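Local coordinates for type II secretion pathway related protein (Escherichia coli, PDB 3SOL) that is the pilotin of the type II secretion system, a lipoprotein-family protein that probably binds the secretin subunit and guides it to the outer membrane, at residues E8-Y19 against I56-L67; S34-I42 against V86-A94. All blocks are in the same frame, centred on the assembly; numbering follows the deposited sequence.

Interaction 1 (E8-Y19 against I56-L67); sequences EQMASIVSATRY and IRKHSDDIYVRL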
loop_
_atom_site.group_PDB
_atom_site.type_symbol
_atom_site.label_atom_id
_atom_site.label_comp_id
_atom_site.label_asym_id
_atom_site.label_seq_id
_atom_site.Cartn_x
_atom_site.Cartn_y
_atom_site.Cartn_z
ATOM N N GLU A 8 -5.531 -5.522 -7.691
ATOM C CA GLU A 8 -5.740 -4.068 -7.755
ATOM C C GLU A 8 -5.896 -3.463 -6.354
ATOM O O GLU A 8 -5.274 -2.445 -6.033
ATOM C CB GLU A 8 -6.968 -3.741 -8.615
ATOM C CG GLU A 8 -7.047 -2.272 -9.056
ATOM C CD GLU A 8 -6.122 -1.946 -10.242
ATOM O OE1 GLU A 8 -6.284 -2.571 -11.322
ATOM O OE2 GLU A 8 -5.251 -1.047 -10.092
ATOM N N GLN A 9 -6.731 -4.097 -5.533
ATOM C CA GLN A 9 -6.930 -3.700 -4.135
ATOM C C GLN A 9 -5.627 -3.742 -3.339
ATOM O O GLN A 9 -5.195 -2.732 -2.802
ATOM C CB GLN A 9 -7.976 -4.609 -3.466
ATOM C CG GLN A 9 -7.959 -4.596 -1.919
ATOM C CD GLN A 9 -9.261 -5.120 -1.297
ATOM O OE1 GLN A 9 -9.975 -5.929 -1.896
ATOM N NE2 GLN A 9 -9.569 -4.643 -0.088
ATOM N N MET A 10 -5.010 -4.914 -3.259
ATOM C CA MET A 10 -3.774 -5.075 -2.497
ATOM C C MET A 10 -2.683 -4.123 -2.976
ATOM O O MET A 10 -2.025 -3.517 -2.162
ATOM C CB MET A 10 -3.247 -6.516 -2.567
ATOM C CG MET A 10 -4.069 -7.564 -1.789
ATOM S SD MET A 10 -4.443 -7.132 -0.063
ATOM C CE MET A 10 -2.898 -6.397 0.449
ATOM N N ALA A 11 -2.506 -3.994 -4.289
ATOM C CA ALA A 11 -1.477 -3.116 -4.852
ATOM C C ALA A 11 -1.722 -1.654 -4.481
ATOM O O ALA A 11 -0.785 -0.918 -4.207
ATOM C CB ALA A 11 -1.395 -3.274 -6.355
ATOM N N SER A 12 -2.984 -1.245 -4.459
ATOM C CA SER A 12 -3.349 0.125 -4.093
ATOM C C SER A 12 -3.019 0.457 -2.646
ATOM O O SER A 12 -2.505 1.548 -2.345
ATOM C CB SER A 12 -4.830 0.351 -4.354
ATOM O OG SER A 12 -5.094 0.208 -5.741
ATOM N N ILE A 13 -3.298 -0.488 -1.751
ATOM C CA ILE A 13 -2.946 -0.346 -0.346
ATOM C C ILE A 13 -1.429 -0.235 -0.155
ATOM O O ILE A 13 -0.952 0.626 0.593
ATOM C CB ILE A 13 -3.489 -1.525 0.480
ATOM C CG1 ILE A 13 -5.022 -1.427 0.564
ATOM C CG2 ILE A 13 -2.893 -1.503 1.863
ATOM C CD1 ILE A 13 -5.726 -2.742 0.861
ATOM N N VAL A 14 -0.674 -1.104 -0.825
ATOM C CA VAL A 14 0.795 -1.083 -0.744
ATOM C C VAL A 14 1.399 0.213 -1.335
ATOM O O VAL A 14 2.310 0.792 -0.746
ATOM C CB VAL A 14 1.391 -2.361 -1.372
ATOM C CG1 VAL A 14 2.902 -2.238 -1.590
ATOM C CG2 VAL A 14 1.067 -3.576 -0.482
ATOM N N SER A 15 0.881 0.686 -2.475
ATOM C CA SER A 15 1.406 1.925 -3.095
ATOM C C SER A 15 1.100 3.156 -2.252
ATOM O O SER A 15 1.920 4.058 -2.145
ATOM C CB SER A 15 0.848 2.140 -4.500
ATOM O OG SER A 15 -0.559 2.203 -4.424
ATOM N N ALA A 16 -0.092 3.195 -1.664
ATOM C CA ALA A 16 -0.481 4.286 -0.769
ATOM C C ALA A 16 0.412 4.318 0.477
ATOM O O ALA A 16 0.784 5.385 0.972
ATOM C CB ALA A 16 -1.974 4.135 -0.376
ATOM N N THR A 17 0.776 3.134 0.970
ATOM C CA THR A 17 1.637 3.018 2.134
ATOM C C THR A 17 3.045 3.502 1.778
ATOM O O THR A 17 3.691 4.217 2.555
ATOM C CB THR A 17 1.639 1.550 2.663
ATOM O OG1 THR A 17 0.275 1.169 2.971
ATOM C CG2 THR A 17 2.460 1.446 3.894
ATOM N N ARG A 18 3.517 3.146 0.582
ATOM C CA ARG A 18 4.786 3.702 0.065
ATOM C C ARG A 18 4.736 5.234 -0.062
ATOM O O ARG A 18 5.686 5.953 0.283
ATOM C CB ARG A 18 5.131 3.075 -1.262
ATOM C CG ARG A 18 6.344 3.645 -1.929
ATOM C CD ARG A 18 6.515 2.930 -3.275
ATOM N NE ARG A 18 7.673 3.405 -4.009
ATOM C CZ ARG A 18 8.009 3.005 -5.235
ATOM N NH1 ARG A 18 7.262 2.123 -5.902
ATOM N NH2 ARG A 18 9.114 3.486 -5.797
ATOM N N TYR A 19 3.619 5.736 -0.547
ATOM C CA TYR A 19 3.429 7.182 -0.646
ATOM C C TYR A 19 3.520 7.847 0.731
ATOM O O TYR A 19 4.180 8.859 0.878
ATOM C CB TYR A 19 2.106 7.510 -1.339
ATOM C CG TYR A 19 2.165 8.773 -2.180
ATOM C CD1 TYR A 19 2.362 8.696 -3.541
ATOM C CD2 TYR A 19 2.034 10.035 -1.610
ATOM C CE1 TYR A 19 2.420 9.827 -4.333
ATOM C CE2 TYR A 19 2.109 11.201 -2.407
ATOM C CZ TYR A 19 2.296 11.069 -3.765
ATOM O OH TYR A 19 2.362 12.146 -4.610
ATOM N N ILE A 56 2.049 -8.085 -6.538
ATOM C CA ILE A 56 1.620 -6.918 -5.735
ATOM C C ILE A 56 2.634 -5.784 -5.851
ATOM O O ILE A 56 2.252 -4.617 -6.020
ATOM C CB ILE A 56 1.409 -7.289 -4.229
ATOM C CG1 ILE A 56 0.237 -8.274 -4.067
ATOM C CG2 ILE A 56 1.176 -6.025 -3.376
ATOM C CD1 ILE A 56 0.281 -9.108 -2.785
ATOM N N ARG A 57 3.922 -6.130 -5.761
ATOM C CA ARG A 57 5.006 -5.147 -5.839
ATOM C C ARG A 57 5.038 -4.450 -7.207
ATOM O O ARG A 57 5.105 -3.218 -7.268
ATOM C CB ARG A 57 6.364 -5.801 -5.539
ATOM C CG ARG A 57 7.533 -4.812 -5.401
ATOM C CD ARG A 57 8.892 -5.485 -5.630
ATOM N NE ARG A 57 9.046 -5.931 -7.021
ATOM C CZ ARG A 57 9.345 -7.171 -7.423
ATOM N NH1 ARG A 57 9.568 -8.161 -6.556
ATOM N NH2 ARG A 57 9.441 -7.425 -8.726
ATOM N N LYS A 58 4.964 -5.220 -8.296
ATOM C CA LYS A 58 5.064 -4.650 -9.651
ATOM C C LYS A 58 3.911 -3.694 -9.961
ATOM O O LYS A 58 4.124 -2.568 -10.448
ATOM C CB LYS A 58 5.139 -5.761 -10.703
ATOM C CG LYS A 58 6.492 -6.469 -10.732
ATOM C CD LYS A 58 6.496 -7.684 -11.651
ATOM C CE LYS A 58 7.723 -8.565 -11.394
ATOM N NZ LYS A 58 7.856 -9.716 -12.351
ATOM N N HIS A 59 2.691 -4.121 -9.645
ATOM C CA HIS A 59 1.516 -3.278 -9.858
ATOM C C HIS A 59 1.563 -2.040 -8.956
ATOM O O HIS A 59 1.187 -0.954 -9.377
ATOM C CB HIS A 59 0.216 -4.049 -9.606
ATOM C CG HIS A 59 -0.996 -3.412 -10.226
ATOM N ND1 HIS A 59 -1.096 -3.167 -11.581
ATOM C CD2 HIS A 59 -2.166 -2.992 -9.686
ATOM C CE1 HIS A 59 -2.264 -2.608 -11.846
ATOM N NE2 HIS A 59 -2.935 -2.493 -10.715
ATOM N N SER A 60 2.005 -2.225 -7.718
ATOM C CA SER A 60 2.111 -1.121 -6.770
ATOM C C SER A 60 3.054 -0.041 -7.309
ATOM O O SER A 60 2.775 1.160 -7.157
ATOM C CB SER A 60 2.579 -1.619 -5.400
ATOM O OG SER A 60 2.723 -0.534 -4.491
ATOM N N ASP A 61 4.149 -0.470 -7.939
ATOM C CA ASP A 61 5.110 0.443 -8.585
ATOM C C ASP A 61 4.430 1.309 -9.639
ATOM O O ASP A 61 4.665 2.513 -9.718
ATOM C CB ASP A 61 6.258 -0.327 -9.256
ATOM C CG ASP A 61 7.219 -0.975 -8.255
ATOM O OD1 ASP A 61 7.175 -0.638 -7.049
ATOM O OD2 ASP A 61 8.032 -1.821 -8.694
ATOM N N ASP A 62 3.585 0.681 -10.452
ATOM C CA ASP A 62 2.896 1.379 -11.534
ATOM C C ASP A 62 1.851 2.354 -11.006
ATOM O O ASP A 62 1.723 3.471 -11.515
ATOM C CB ASP A 62 2.230 0.368 -12.457
ATOM C CG ASP A 62 3.231 -0.444 -13.263
ATOM O OD1 ASP A 62 4.388 0.002 -13.460
ATOM O OD2 ASP A 62 2.842 -1.536 -13.712
ATOM N N ILE A 63 1.118 1.937 -9.974
ATOM C CA ILE A 63 0.159 2.801 -9.305
ATOM C C ILE A 63 0.873 3.982 -8.663
ATOM O O ILE A 63 0.402 5.116 -8.742
ATOM C CB ILE A 63 -0.654 2.048 -8.232
ATOM C CG1 ILE A 63 -1.563 0.998 -8.892
ATOM C CG2 ILE A 63 -1.496 3.028 -7.418
ATOM C CD1 ILE A 63 -2.128 -0.022 -7.934
ATOM N N TYR A 64 2.019 3.723 -8.044
ATOM C CA TYR A 64 2.744 4.786 -7.371
ATOM C C TYR A 64 3.091 5.925 -8.328
ATOM O O TYR A 64 2.943 7.105 -7.987
ATOM C CB TYR A 64 4.010 4.225 -6.754
ATOM C CG TYR A 64 4.801 5.232 -5.942
ATOM C CD1 TYR A 64 4.435 5.534 -4.638
ATOM C CD2 TYR A 64 5.921 5.862 -6.476
ATOM C CE1 TYR A 64 5.166 6.436 -3.878
ATOM C CE2 TYR A 64 6.656 6.768 -5.721
ATOM C CZ TYR A 64 6.265 7.044 -4.419
ATOM O OH TYR A 64 6.968 7.936 -3.654
ATOM N N VAL A 65 3.551 5.570 -9.521
ATOM C CA VAL A 65 3.860 6.567 -10.535
ATOM C C VAL A 65 2.629 7.407 -10.866
ATOM O O VAL A 65 2.713 8.639 -10.941
ATOM C CB VAL A 65 4.399 5.923 -11.797
ATOM C CG1 VAL A 65 4.486 6.958 -12.923
ATOM C CG2 VAL A 65 5.751 5.282 -11.507
ATOM N N ARG A 66 1.486 6.755 -11.034
ATOM C CA ARG A 66 0.250 7.481 -11.296
ATOM C C ARG A 66 -0.093 8.413 -10.138
ATOM O O ARG A 66 -0.510 9.547 -10.376
ATOM C CB ARG A 66 -0.919 6.533 -11.594
ATOM C CG ARG A 66 -0.679 5.656 -12.799
ATOM C CD ARG A 66 -1.972 5.180 -13.439
ATOM N NE ARG A 66 -2.774 4.303 -12.582
ATOM C CZ ARG A 66 -2.634 2.975 -12.483
ATOM N NH1 ARG A 66 -1.690 2.318 -13.161
ATOM N NH2 ARG A 66 -3.449 2.291 -11.678
ATOM N N LEU A 67 0.108 7.955 -8.895
ATOM C CA LEU A 67 -0.197 8.772 -7.718
ATOM C C LEU A 67 0.690 10.007 -7.657
ATOM O O LEU A 67 0.195 11.084 -7.340
ATOM C CB LEU A 67 -0.056 7.976 -6.415
ATOM C CG LEU A 67 -1.007 6.791 -6.200
ATOM C CD1 LEU A 67 -0.613 6.011 -4.939
ATOM C CD2 LEU A 67 -2.447 7.284 -6.114
HETATM O O HOH W 1 5.639 0.044 -4.659
#
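Knobs-into-holes packing joins helices 5-23 and 53-69 of this all-helical pilotin domain, their segments crossing at -59° with axes 8.1 Å apart. The methyl of Ala-11 is a knob among Ile-56, His-59, Ser-60 and Ile-63, and Ser-15 fills the next hole, formed by Ser-60, Ile-63, Tyr-64 and Leu-67. These small residues let the backbones come close, with CA of Ala-11 4.5 Å from CA of Ser-60. Beyond them, Arg-18 runs fully extended, CG anti to the backbone N (chi1 175°), which lays its guanidinium flat over one face of the Tyr-64 ring, CZ 4.0 Å from the ring centroid. NH1 also forms a salt bridge with Asp-61 OD1 and donates to a water that is hydrogen-bonded to Ser-60 OG. Replacing Arg-18 with an alanine would probably uncover that face of Tyr-64 and leave Asp-61 without its cationic mate. Tyr-19 CE1 rests on Leu-67 CB, while its hydroxyl bonds to Glu-74 and Lys-77. Toward the N-terminal end of segment 8-19, His-59 NE2 donates a nearly straight hydrogen bond, in its ring plane, to Glu-8 OE2 at 2.8 Å, reaching that oxygen from above the carboxylate plane.

Interaction 2 (S34-I42 against V86-A94); sequences SILNVANRI and VPFIGELLA
The Phe-88 ring is met at its edge by Ile-42 CD1 and Ile-35 CG2, both near the ring plane, while one face carries CG of Leu-92 from the following turn of its own helix. Ile-42 CD1 is 3.6 Å from Phe-88 CE1, and Ile-35 CG2 lies 4.0 Å from Phe-88 CE2, which puts the two isoleucines at different parts of the rim. Between them Val-38 sends CG1 obliquely toward CE1. The ring reaches this row because Phe-88 CG stands anti to the backbone N (chi1 -176°), although the bond from CA to CB does not itself aim at helix 32-45.

A second flat group, the guanidinium of Arg-41, has Glu-91 CB and OE1 at its edge, and the carbonyl oxygen of Val-38 is over one face, toward the rim. Arg-41 NH2 donates to Glu-91 OE1 at 3.1 Å, the acceptor lying in the guanidinium plane. NH1 adds a weak bond to the same oxygen, so both terminal nitrogens converge on one carboxylate atom. The donor NH2 comes from above the carboxylate plane, and the two planes are 56° apart. This salt bridge borders the apolar part of the contact, where Leu-92 CD2 packs against Val-38 CB at 3.9 Å and also touches Ile-35.

The interface is modest, burying 347 Å², with the axes of segments 34-42 and 86-93 9.9 Å apart at their closest and their directions 105° apart. It brings the short C-terminal helix 86-93 across helix 32-45. Helix 5-23 adjoins both partners: its Ile-13 and Thr-17 touch Phe-88, and its Met-10 touches Ala-39. On the side of helix 32-45 turned away from helix 86-93, Leu-36 packs on Ile-56 of helix 53-69.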
loop_
_atom_site.group_PDB
_atom_site.type_symbol
_atom_site.label_atom_id
_atom_site.label_comp_id
_atom_site.label_asym_id
_atom_site.label_seq_id
_atom_site.Cartn_x
_atom_site.Cartn_y
_atom_site.Cartn_z
ATOM N N SER A 34 8.461 -5.924 4.751
ATOM C CA SER A 34 7.475 -6.195 5.795
ATOM C C SER A 34 6.048 -5.952 5.304
ATOM O O SER A 34 5.154 -6.761 5.548
ATOM C CB SER A 34 7.756 -5.350 7.032
ATOM O OG SER A 34 8.940 -5.819 7.655
ATOM N N ILE A 35 5.858 -4.850 4.590
ATOM C CA ILE A 35 4.538 -4.483 4.050
ATOM C C ILE A 35 4.045 -5.554 3.080
ATOM O O ILE A 35 2.891 -5.998 3.144
ATOM C CB ILE A 35 4.590 -3.097 3.338
ATOM C CG1 ILE A 35 4.879 -1.991 4.368
ATOM C CG2 ILE A 35 3.287 -2.818 2.576
ATOM C CD1 ILE A 35 5.352 -0.656 3.758
ATOM N N LEU A 36 4.932 -5.998 2.205
ATOM C CA LEU A 36 4.582 -7.061 1.248
ATOM C C LEU A 36 4.264 -8.388 1.941
ATOM O O LEU A 36 3.322 -9.089 1.536
ATOM C CB LEU A 36 5.684 -7.211 0.192
ATOM C CG LEU A 36 5.734 -6.069 -0.826
ATOM C CD1 LEU A 36 6.998 -6.133 -1.665
ATOM C CD2 LEU A 36 4.493 -6.127 -1.728
ATOM N N ASN A 37 5.027 -8.729 2.984
ATOM C CA ASN A 37 4.772 -9.942 3.783
ATOM C C ASN A 37 3.386 -9.902 4.400
ATOM O O ASN A 37 2.681 -10.906 4.419
ATOM C CB ASN A 37 5.779 -10.100 4.933
ATOM C CG ASN A 37 7.188 -10.455 4.462
ATOM O OD1 ASN A 37 7.400 -10.840 3.310
ATOM N ND2 ASN A 37 8.167 -10.314 5.365
ATOM N N VAL A 38 3.025 -8.740 4.931
ATOM C CA VAL A 38 1.735 -8.541 5.569
ATOM C C VAL A 38 0.604 -8.577 4.535
ATOM O O VAL A 38 -0.446 -9.170 4.784
ATOM C CB VAL A 38 1.715 -7.226 6.368
ATOM C CG1 VAL A 38 0.303 -6.909 6.861
ATOM C CG2 VAL A 38 2.692 -7.311 7.540
ATOM N N ALA A 39 0.829 -7.977 3.371
ATOM C CA ALA A 39 -0.124 -8.076 2.257
ATOM C C ALA A 39 -0.317 -9.525 1.804
ATOM O O ALA A 39 -1.434 -9.931 1.487
ATOM C CB ALA A 39 0.330 -7.209 1.083
ATOM N N ASN A 40 0.771 -10.297 1.775
ATOM C CA ASN A 40 0.723 -11.720 1.423
ATOM C C ASN A 40 -0.025 -12.522 2.487
ATOM O O ASN A 40 -0.847 -13.388 2.161
ATOM C CB ASN A 40 2.142 -12.278 1.231
ATOM C CG ASN A 40 2.160 -13.707 0.667
ATOM O OD1 ASN A 40 1.353 -14.070 -0.187
ATOM N ND2 ASN A 40 3.096 -14.512 1.146
ATOM N N ARG A 41 0.265 -12.235 3.754
ATOM C CA ARG A 41 -0.477 -12.817 4.864
ATOM C C ARG A 41 -1.979 -12.524 4.714
ATOM O O ARG A 41 -2.804 -13.444 4.690
ATOM C CB ARG A 41 0.053 -12.276 6.197
ATOM C CG ARG A 41 -0.642 -12.863 7.423
ATOM C CD ARG A 41 -0.066 -12.346 8.748
ATOM N NE ARG A 41 -0.184 -10.893 8.918
ATOM C CZ ARG A 41 -1.313 -10.232 9.187
ATOM N NH1 ARG A 41 -2.477 -10.870 9.300
ATOM N NH2 ARG A 41 -1.280 -8.909 9.333
ATOM N N ILE A 42 -2.317 -11.241 4.603
ATOM C CA ILE A 42 -3.712 -10.794 4.446
ATOM C C ILE A 42 -4.430 -11.521 3.302
ATOM O O ILE A 42 -5.503 -12.084 3.513
ATOM C CB ILE A 42 -3.800 -9.268 4.224
ATOM C CG1 ILE A 42 -3.493 -8.512 5.523
ATOM C CG2 ILE A 42 -5.187 -8.874 3.731
ATOM C CD1 ILE A 42 -3.382 -7.032 5.336
ATOM N N VAL A 86 -5.794 3.482 8.025
ATOM C CA VAL A 86 -5.776 3.182 9.450
ATOM C C VAL A 86 -5.888 1.673 9.698
ATOM O O VAL A 86 -5.074 1.115 10.435
ATOM C CB VAL A 86 -6.859 4.004 10.232
ATOM C CG1 VAL A 86 -7.031 3.476 11.646
ATOM C CG2 VAL A 86 -6.478 5.484 10.269
ATOM N N PRO A 87 -6.868 0.999 9.067
ATOM C CA PRO A 87 -6.953 -0.458 9.235
ATOM C C PRO A 87 -5.703 -1.254 8.806
ATOM O O PRO A 87 -5.228 -2.105 9.566
ATOM C CB PRO A 87 -8.162 -0.836 8.365
ATOM C CG PRO A 87 -8.994 0.394 8.342
ATOM C CD PRO A 87 -8.016 1.524 8.303
ATOM N N PHE A 88 -5.188 -0.997 7.606
ATOM C CA PHE A 88 -3.996 -1.703 7.112
ATOM C C PHE A 88 -2.779 -1.429 7.992
ATOM O O PHE A 88 -2.021 -2.343 8.313
ATOM C CB PHE A 88 -3.687 -1.316 5.664
ATOM C CG PHE A 88 -2.528 -2.079 5.054
ATOM C CD1 PHE A 88 -2.581 -3.465 4.913
ATOM C CD2 PHE A 88 -1.404 -1.406 4.585
ATOM C CE1 PHE A 88 -1.514 -4.178 4.341
ATOM C CE2 PHE A 88 -0.337 -2.107 4.006
ATOM C CZ PHE A 88 -0.398 -3.503 3.886
ATOM N N ILE A 89 -2.597 -0.174 8.392
ATOM C CA ILE A 89 -1.471 0.206 9.264
ATOM C C ILE A 89 -1.542 -0.542 10.606
ATOM O O ILE A 89 -0.513 -0.902 11.170
ATOM C CB ILE A 89 -1.419 1.735 9.483
ATOM C CG1 ILE A 89 -1.110 2.447 8.153
ATOM C CG2 ILE A 89 -0.391 2.103 10.550
ATOM C CD1 ILE A 89 -1.234 3.967 8.201
ATOM N N GLY A 90 -2.755 -0.789 11.099
ATOM C CA GLY A 90 -2.966 -1.642 12.290
ATOM C C GLY A 90 -2.465 -3.072 12.130
ATOM O O GLY A 90 -1.932 -3.661 13.073
ATOM N N GLU A 91 -2.648 -3.631 10.935
ATOM C CA GLU A 91 -2.094 -4.945 10.595
ATOM C C GLU A 91 -0.568 -4.896 10.453
ATOM O O GLU A 91 0.139 -5.829 10.858
ATOM C CB GLU A 91 -2.720 -5.469 9.300
ATOM C CG GLU A 91 -4.209 -5.771 9.421
ATOM C CD GLU A 91 -4.497 -6.887 10.420
ATOM O OE1 GLU A 91 -4.121 -8.046 10.139
ATOM O OE2 GLU A 91 -5.090 -6.592 11.486
ATOM N N LEU A 92 -0.075 -3.802 9.878
ATOM C CA LEU A 92 1.358 -3.592 9.687
ATOM C C LEU A 92 2.105 -3.539 11.012
ATOM O O LEU A 92 3.147 -4.175 11.164
ATOM C CB LEU A 92 1.617 -2.288 8.915
ATOM C CG LEU A 92 1.300 -2.287 7.419
ATOM C CD1 LEU A 92 1.633 -0.927 6.795
ATOM C CD2 LEU A 92 2.051 -3.401 6.709
ATOM N N LEU A 93 1.567 -2.776 11.961
ATOM C CA LEU A 93 2.233 -2.545 13.242
ATOM C C LEU A 93 1.912 -3.638 14.276
ATOM O O LEU A 93 2.597 -3.738 15.299
ATOM C CB LEU A 93 1.883 -1.144 13.786
ATOM C CG LEU A 93 2.320 0.063 12.931
ATOM C CD1 LEU A 93 1.838 1.388 13.515
ATOM C CD2 LEU A 93 3.831 0.088 12.750
ATOM N N ALA A 94 0.900 -4.464 13.998
ATOM C CA ALA A 94 0.466 -5.515 14.929
ATOM C C ALA A 94 1.607 -6.460 15.289
ATOM O O ALA A 94 1.830 -6.742 16.471
ATOM C CB ALA A 94 -0.705 -6.313 14.340
ATOM O OXT ALA A 94 2.320 -6.964 14.409
#

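Interactions 1 and 2 lie about 14 Å apart, centre to centre, and meet through helix 5-23. While Ala-11 and Ser-15 of this helix serve interaction 1, Ile-13 and Thr-17 adjoin interaction 2: Thr-17 CG2 is 3.6 Å from Ile-35 CD1, and Thr-17 OG1 is 3.5 Å from Phe-88 CD2. Met-10 belongs to both surroundings, its CB near Ile-56 and its CE 3.4 Å from Ala-39 CB. The segments of the two interactions alternate along the chain, and the contacts through helix 5-23 join four helices of the pilotin domain. The disulfide Cys-24 to Cys-78 adds a covalent tie between the residue just after helix 5-23 and helix 74-84.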